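Local structure of cystalysin (Treponema denticola, 1C7O) at residues K238-A243 with G289-G294; W329-A334 with I365-I370. The protein belongs to the class I and II aminotransferase family of pyridoxal-phosphate-dependent proteins and is assembled from two copies of the same chain. One frame throughout, in Å; residues are numbered along the deposited sequence.

Contact 1. Residues K238-A243 with G289-G294; sequences KTFNIA and GKWLDG. With PPG ((2E,3E)-4-(2-aminoethoxy)-2-[({3-hydroxy-2-methyl-5-[(phosphonooxy)methyl]pyridin-4-yl}methyl)imino]but-3-enoic acid), chain I.
The short helix that carries the lysine of the cofactor pocket is backed by the start of the long helix 289-313, with Thr239 and Phe240 meeting Trp291 and Leu292. The methyl CG2 of Thr239 reaches CD2 of Leu292 at 3.3 Å, the two side chains passing at a slant. A Thr239 chi1 of -53° sets OG1 beside the backbone N and leaves CG2 anti to it, facing the leucine; OG1 is hydrogen-bonded to OD2 of Asp208. Trp291 meets the carbonyl O of Thr239 at its ring edge, CZ3 lying 3.6 Å from that oxygen, near the ring plane. Phe240 and Trp291 run past each other in opposite directions, CD2 of Phe240 coming within 4.0 Å of CE3 of Trp291, and CE2 of Phe240 also touches CB of Leu292. The short helix ends in a Schellman motif at Asn241, whose positive phi of 60° turns the chain away; Asn241 OD1 is held by Met41 N. NZ of Lys238 stands 2.9 Å from C4A of PPG, whose imine uses its own N4A; the displaced lysine is consistent with the one that carries the cofactor as a Schiff base in relatives. NZ also makes a weak hydrogen bond to Tyr64 OH of the second subunit. Tyr3 and Phe5 meet the Trp291 ring, and Leu292 packs on Trp78 of helix 69-83.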
loop_
_atom_site.group_PDB
_atom_site.type_symbol
_atom_site.label_atom_id
_atom_site.label_comp_id
_atom_site.label_asym_id
_atom_site.label_seq_id
_atom_site.Cartn_x
_atom_site.Cartn_y
_atom_site.Cartn_z
ATOM N N LYS A 238 2.230 4.626 14.589
ATOM C CA LYS A 238 1.632 5.135 15.815
ATOM C C LYS A 238 2.582 6.036 16.589
ATOM O O LYS A 238 2.177 7.077 17.110
ATOM C CB LYS A 238 1.168 3.982 16.714
ATOM C CG LYS A 238 -0.091 3.263 16.235
ATOM C CD LYS A 238 -0.802 4.056 15.128
ATOM C CE LYS A 238 -2.091 3.405 14.700
ATOM N NZ LYS A 238 -1.818 2.016 14.281
ATOM N N THR A 239 3.846 5.629 16.652
ATOM C CA THR A 239 4.880 6.378 17.361
ATOM C C THR A 239 4.959 7.838 16.945
ATOM O O THR A 239 4.895 8.729 17.795
ATOM C CB THR A 239 6.291 5.771 17.135
ATOM O OG1 THR A 239 6.283 4.374 17.455
ATOM C CG2 THR A 239 7.316 6.482 18.009
ATOM N N PHE A 240 5.095 8.083 15.641
ATOM C CA PHE A 240 5.238 9.449 15.149
ATOM C C PHE A 240 4.062 10.051 14.371
ATOM O O PHE A 240 4.221 11.053 13.669
ATOM C CB PHE A 240 6.520 9.550 14.322
ATOM C CG PHE A 240 7.749 9.067 15.050
ATOM C CD1 PHE A 240 8.210 7.766 14.885
ATOM C CD2 PHE A 240 8.428 9.907 15.933
ATOM C CE1 PHE A 240 9.320 7.306 15.583
ATOM C CE2 PHE A 240 9.547 9.450 16.644
ATOM C CZ PHE A 240 9.991 8.147 16.467
ATOM N N ASN A 241 2.883 9.446 14.516
ATOM C CA ASN A 241 1.661 9.911 13.860
ATOM C C ASN A 241 1.762 9.931 12.337
ATOM O O ASN A 241 1.428 10.934 11.702
ATOM C CB ASN A 241 1.282 11.315 14.376
ATOM C CG ASN A 241 -0.151 11.708 14.019
ATOM O OD1 ASN A 241 -1.016 10.852 13.865
ATOM N ND2 ASN A 241 -0.408 13.013 13.911
ATOM N N ILE A 242 2.220 8.822 11.753
ATOM C CA ILE A 242 2.344 8.735 10.305
ATOM C C ILE A 242 1.701 7.478 9.745
ATOM O O ILE A 242 2.289 6.775 8.927
ATOM C CB ILE A 242 3.824 8.820 9.840
ATOM C CG1 ILE A 242 4.643 7.644 10.377
ATOM C CG2 ILE A 242 4.428 10.116 10.325
ATOM C CD1 ILE A 242 6.132 7.688 9.979
ATOM N N ALA A 243 0.481 7.200 10.191
ATOM C CA ALA A 243 -0.251 6.048 9.695
ATOM C C ALA A 243 -0.563 6.340 8.233
ATOM O O ALA A 243 -0.967 5.458 7.486
ATOM C CB ALA A 243 -1.549 5.856 10.476
ATOM N N GLY A 289 13.306 11.575 18.345
ATOM C CA GLY A 289 13.269 10.925 19.642
ATOM C C GLY A 289 12.814 11.864 20.745
ATOM O O GLY A 289 12.013 11.475 21.598
ATOM N N LYS A 290 13.327 13.094 20.741
ATOM C CA LYS A 290 12.944 14.086 21.753
ATOM C C LYS A 290 11.446 14.363 21.654
ATOM O O LYS A 290 10.750 14.507 22.664
ATOM C CB LYS A 290 13.702 15.405 21.541
ATOM C CG LYS A 290 15.204 15.334 21.776
ATOM C CD LYS A 290 15.508 14.835 23.185
ATOM C CE LYS A 290 17.010 14.780 23.464
ATOM N NZ LYS A 290 17.307 14.177 24.803
ATOM N N TRP A 291 10.966 14.438 20.417
ATOM C CA TRP A 291 9.568 14.705 20.147
ATOM C C TRP A 291 8.705 13.614 20.758
ATOM O O TRP A 291 7.686 13.896 21.380
ATOM C CB TRP A 291 9.340 14.769 18.635
ATOM C CG TRP A 291 7.948 15.127 18.278
ATOM C CD1 TRP A 291 7.446 16.381 18.096
ATOM C CD2 TRP A 291 6.850 14.223 18.096
ATOM N NE1 TRP A 291 6.104 16.315 17.813
ATOM C CE2 TRP A 291 5.712 15.003 17.808
ATOM C CE3 TRP A 291 6.719 12.831 18.152
ATOM C CZ2 TRP A 291 4.454 14.439 17.575
ATOM C CZ3 TRP A 291 5.465 12.267 17.921
ATOM C CH2 TRP A 291 4.349 13.074 17.636
ATOM N N LEU A 292 9.123 12.368 20.572
ATOM C CA LEU A 292 8.399 11.227 21.108
ATOM C C LEU A 292 8.302 11.295 22.631
ATOM O O LEU A 292 7.244 11.036 23.211
ATOM C CB LEU A 292 9.089 9.923 20.690
ATOM C CG LEU A 292 8.526 8.632 21.295
ATOM C CD1 LEU A 292 7.017 8.589 21.127
ATOM C CD2 LEU A 292 9.162 7.433 20.624
ATOM N N ASP A 293 9.406 11.648 23.279
ATOM C CA ASP A 293 9.420 11.731 24.730
ATOM C C ASP A 293 8.449 12.804 25.188
ATOM O O ASP A 293 7.669 12.595 26.113
ATOM C CB ASP A 293 10.829 12.053 25.240
ATOM C CG ASP A 293 11.893 11.106 24.682
ATOM O OD1 ASP A 293 11.644 9.880 24.617
ATOM O OD2 ASP A 293 12.989 11.591 24.318
ATOM N N GLY A 294 8.497 13.957 24.530
ATOM C CA GLY A 294 7.613 15.048 24.891
ATOM C C GLY A 294 6.168 14.649 24.713
ATOM O O GLY A 294 5.306 14.987 25.533
HETATM N N1 PPG I . -2.534 -3.090 15.323
HETATM C C2 PPG I . -3.034 -2.563 16.506
HETATM C C2A PPG I . -2.911 -3.446 17.704
HETATM C C3 PPG I . -3.584 -1.202 16.457
HETATM O O3 PPG I . -4.068 -0.779 17.680
HETATM C C4 PPG I . -3.593 -0.476 15.255
HETATM C C4A PPG I . -4.347 0.857 15.225
HETATM C C5 PPG I . -3.024 -1.161 14.026
HETATM C C6 PPG I . -2.518 -2.451 14.135
HETATM C C5A PPG I . -3.061 -0.474 12.604
HETATM O OP4 PPG I . -1.817 -0.642 11.898
HETATM P P PPG I . -1.710 -0.228 10.339
HETATM O OP1 PPG I . -2.599 -1.166 9.614
HETATM O OP2 PPG I . -0.227 -0.374 9.954
HETATM O OP3 PPG I . -2.108 1.197 10.263
HETATM N N4A PPG I . -5.759 0.661 14.990
HETATM C CAI PPG I . -6.648 1.835 15.046
HETATM C CBC PPG I . -7.490 2.036 16.272
HETATM O O2B PPG I . -8.389 3.102 16.378
HETATM O O3B PPG I . -7.373 1.202 17.269
HETATM C CBI PPG I . -6.643 2.799 13.980
HETATM C CGI PPG I . -7.721 2.873 13.058
HETATM O OET PPG I . -8.036 1.793 12.135
HETATM C CEI PPG I . -9.035 2.363 11.166
HETATM C CFI PPG I . -8.381 3.496 10.344
HETATM N NI PPG I . -9.300 4.131 9.453
#

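Contact 2. Residues W329-A334 with I365-I370; sequences WIDFRA and IGFERI. With PPG ((2E,3E)-4-(2-aminoethoxy)-2-[({3-hydroxy-2-methyl-5-[(phosphonooxy)methyl]pyridin-4-yl}methyl)imino]but-3-enoic acid), chain I.
Asp331 OD1, lying over one face of the Phe367 ring, is gripped by two nitrogens of Arg333, NE at 2.8 Å and the backbone N at 2.9 Å, which arrive from opposite faces of the carboxylate plane. The backbone bond makes an Asx turn; with NH2 on OD2 and NE on OD1, the guanidinium holds the carboxylate side-on in a salt bridge, and NH2 also pairs with Glu144. A bend at chi3 (-65°) brings the guanidinium beside Phe367, whose CZ lies over its centre with the planes 45° apart. On the opposite face of the phenyl ring lies Trp329, its NE1 near the rim and hydrogen-bonded to Tyr149 OH; the planes are nearly parallel but slid apart, with the centroid of the Trp329 five-membered ring 4.3 Å from that of Phe367. CB of Phe367 makes a CH-pi contact 3.5 Å from the centroid of the Trp329 six-membered ring. The antiparallel backbones are joined by Ile330 N to Glu368 O, 2.8 Å and nearly straight, by the return bond from Glu368 N to Ile330 O, and by Phe332 N to Gly366 O. Farther along strand 367-371, Arg369 clasps both carboxylate oxygens of PPG, NH1 meeting O3B at 2.7 Å and NH2 meeting O2B at 2.8 Å. That strand lies between 327-331 and 355-356 in an antiparallel sheet, and helix 339-350 covers Phe332 and Glu368.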
loop_
_atom_site.group_PDB
_atom_site.type_symbol
_atom_site.label_atom_id
_atom_site.label_comp_id
_atom_site.label_asym_id
_atom_site.label_seq_id
_atom_site.Cartn_x
_atom_site.Cartn_y
_atom_site.Cartn_z
ATOM N N TRP A 329 -8.919 3.013 28.527
ATOM C CA TRP A 329 -10.111 2.161 28.665
ATOM C C TRP A 329 -10.990 2.662 29.822
ATOM O O TRP A 329 -10.624 2.515 30.990
ATOM C CB TRP A 329 -9.640 0.722 28.934
ATOM C CG TRP A 329 -10.628 -0.400 28.653
ATOM C CD1 TRP A 329 -10.899 -1.461 29.468
ATOM C CD2 TRP A 329 -11.407 -0.605 27.460
ATOM N NE1 TRP A 329 -11.792 -2.312 28.865
ATOM C CE2 TRP A 329 -12.121 -1.815 27.633
ATOM C CE3 TRP A 329 -11.567 0.109 26.264
ATOM C CZ2 TRP A 329 -12.984 -2.326 26.656
ATOM C CZ3 TRP A 329 -12.429 -0.402 25.286
ATOM C CH2 TRP A 329 -13.126 -1.609 25.493
ATOM N N ILE A 330 -12.146 3.240 29.493
ATOM C CA ILE A 330 -13.060 3.780 30.501
ATOM C C ILE A 330 -14.279 2.883 30.730
ATOM O O ILE A 330 -14.939 2.470 29.777
ATOM C CB ILE A 330 -13.561 5.196 30.098
ATOM C CG1 ILE A 330 -12.385 6.060 29.625
ATOM C CG2 ILE A 330 -14.243 5.870 31.288
ATOM C CD1 ILE A 330 -12.798 7.400 29.050
ATOM N N ASP A 331 -14.585 2.619 32.001
ATOM C CA ASP A 331 -15.702 1.759 32.389
ATOM C C ASP A 331 -16.993 2.506 32.766
ATOM O O ASP A 331 -17.128 3.022 33.878
ATOM C CB ASP A 331 -15.245 0.848 33.544
ATOM C CG ASP A 331 -16.358 -0.052 34.081
ATOM O OD1 ASP A 331 -17.362 -0.290 33.370
ATOM O OD2 ASP A 331 -16.208 -0.537 35.228
ATOM N N PHE A 332 -17.939 2.541 31.829
ATOM C CA PHE A 332 -19.227 3.206 32.036
ATOM C C PHE A 332 -20.321 2.209 32.422
ATOM O O PHE A 332 -21.512 2.488 32.250
ATOM C CB PHE A 332 -19.681 3.933 30.762
ATOM C CG PHE A 332 -18.927 5.199 30.466
ATOM C CD1 PHE A 332 -17.711 5.166 29.798
ATOM C CD2 PHE A 332 -19.457 6.433 30.820
ATOM C CE1 PHE A 332 -17.040 6.342 29.483
ATOM C CE2 PHE A 332 -18.791 7.611 30.508
ATOM C CZ PHE A 332 -17.582 7.565 29.838
ATOM N N ARG A 333 -19.929 1.051 32.940
ATOM C CA ARG A 333 -20.909 0.037 33.310
ATOM C C ARG A 333 -21.951 0.496 34.340
ATOM O O ARG A 333 -23.143 0.206 34.203
ATOM C CB ARG A 333 -20.191 -1.230 33.792
ATOM C CG ARG A 333 -19.671 -2.098 32.632
ATOM C CD ARG A 333 -18.944 -3.354 33.101
ATOM N NE ARG A 333 -17.718 -3.040 33.830
ATOM C CZ ARG A 333 -16.848 -3.951 34.253
ATOM N NH1 ARG A 333 -17.071 -5.234 34.011
ATOM N NH2 ARG A 333 -15.760 -3.584 34.918
ATOM N N ALA A 334 -21.511 1.231 35.356
ATOM C CA ALA A 334 -22.429 1.695 36.389
ATOM C C ALA A 334 -23.562 2.530 35.800
ATOM O O ALA A 334 -24.587 2.741 36.450
ATOM C CB ALA A 334 -21.673 2.496 37.434
ATOM N N ILE A 365 -18.258 -4.311 26.034
ATOM C CA ILE A 365 -19.592 -3.757 26.258
ATOM C C ILE A 365 -19.663 -3.044 27.614
ATOM O O ILE A 365 -19.492 -3.665 28.675
ATOM C CB ILE A 365 -20.649 -4.883 26.216
ATOM C CG1 ILE A 365 -20.830 -5.352 24.773
ATOM C CG2 ILE A 365 -21.950 -4.416 26.840
ATOM C CD1 ILE A 365 -21.747 -6.529 24.631
ATOM N N GLY A 366 -19.913 -1.735 27.562
ATOM C CA GLY A 366 -19.997 -0.930 28.764
ATOM C C GLY A 366 -18.788 -0.030 28.898
ATOM O O GLY A 366 -18.772 0.882 29.726
ATOM N N PHE A 367 -17.767 -0.285 28.086
ATOM C CA PHE A 367 -16.548 0.519 28.125
ATOM C C PHE A 367 -16.481 1.473 26.945
ATOM O O PHE A 367 -17.248 1.347 25.987
ATOM C CB PHE A 367 -15.294 -0.366 28.105
ATOM C CG PHE A 367 -15.174 -1.285 29.287
ATOM C CD1 PHE A 367 -15.952 -2.437 29.371
ATOM C CD2 PHE A 367 -14.298 -0.986 30.328
ATOM C CE1 PHE A 367 -15.864 -3.274 30.474
ATOM C CE2 PHE A 367 -14.201 -1.817 31.439
ATOM C CZ PHE A 367 -14.989 -2.965 31.511
ATOM N N GLU A 368 -15.547 2.417 27.029
ATOM C CA GLU A 368 -15.316 3.405 25.981
ATOM C C GLU A 368 -13.805 3.609 25.890
ATOM O O GLU A 368 -13.117 3.621 26.914
ATOM C CB GLU A 368 -15.974 4.744 26.337
ATOM C CG GLU A 368 -17.476 4.707 26.532
ATOM C CD GLU A 368 -18.238 4.482 25.243
ATOM O OE1 GLU A 368 -19.486 4.511 25.283
ATOM O OE2 GLU A 368 -17.596 4.274 24.190
ATOM N N ARG A 369 -13.283 3.759 24.675
ATOM C CA ARG A 369 -11.851 3.984 24.504
ATOM C C ARG A 369 -11.628 5.432 24.071
ATOM O O ARG A 369 -12.103 5.858 23.023
ATOM C CB ARG A 369 -11.268 3.039 23.452
ATOM C CG ARG A 369 -9.766 2.831 23.599
ATOM C CD ARG A 369 -9.175 2.190 22.376
ATOM N NE ARG A 369 -9.232 3.098 21.243
ATOM C CZ ARG A 369 -8.872 2.771 20.009
ATOM N NH1 ARG A 369 -8.428 1.548 19.757
ATOM N NH2 ARG A 369 -8.956 3.669 19.031
ATOM N N ILE A 370 -10.905 6.189 24.887
ATOM C CA ILE A 370 -10.639 7.585 24.588
ATOM C C ILE A 370 -9.216 7.797 24.080
ATOM O O ILE A 370 -8.256 7.272 24.652
ATOM C CB ILE A 370 -10.857 8.452 25.842
ATOM C CG1 ILE A 370 -10.739 9.935 25.489
ATOM C CG2 ILE A 370 -9.834 8.077 26.913
ATOM C CD1 ILE A 370 -11.034 10.863 26.664
HETATM N N1 PPG I . -2.534 -3.090 15.323
HETATM C C2 PPG I . -3.034 -2.563 16.506
HETATM C C2A PPG I . -2.911 -3.446 17.704
HETATM C C3 PPG I . -3.584 -1.202 16.457
HETATM O O3 PPG I . -4.068 -0.779 17.680
HETATM C C4 PPG I . -3.593 -0.476 15.255
HETATM C C4A PPG I . -4.347 0.857 15.225
HETATM C C5 PPG I . -3.024 -1.161 14.026
HETATM C C6 PPG I . -2.518 -2.451 14.135
HETATM C C5A PPG I . -3.061 -0.474 12.604
HETATM O OP4 PPG I . -1.817 -0.642 11.898
HETATM P P PPG I . -1.710 -0.228 10.339
HETATM O OP1 PPG I . -2.599 -1.166 9.614
HETATM O OP2 PPG I . -0.227 -0.374 9.954
HETATM O OP3 PPG I . -2.108 1.197 10.263
HETATM N N4A PPG I . -5.759 0.661 14.990
HETATM C CAI PPG I . -6.648 1.835 15.046
HETATM C CBC PPG I . -7.490 2.036 16.272
HETATM O O2B PPG I . -8.389 3.102 16.378
HETATM O O3B PPG I . -7.373 1.202 17.269
HETATM C CBI PPG I . -6.643 2.799 13.980
HETATM C CGI PPG I . -7.721 2.873 13.058
HETATM O OET PPG I . -8.036 1.793 12.135
HETATM C CEI PPG I . -9.035 2.363 11.166
HETATM C CFI PPG I . -8.381 3.496 10.344
HETATM N NI PPG I . -9.300 4.131 9.453
#

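How the contacts relate
Read from the N terminus, the chain reaches contact 1 first. Segment 238-243 is followed by strand 248-252 and helices 255-268 and 275-287 before helix 289-313 comes back to close the loop. That long helix then leads on to strand 327-331, where contact 2 opens; helix 339-350 and strand 355-356 fill its loop until strand 367-371 returns. The two loops lie in series, neither nested nor crossed. The centres of contact 1 and contact 2 are about 27 Å apart. PPG bridges them: contact 1 ties helix 237-240, which falls in the chain between strands 230-234 and 248-252 of the seven-stranded sheet, to helix 289-313, contact 2 builds the three-stranded sheet, and each sends one basic side chain to the ligand.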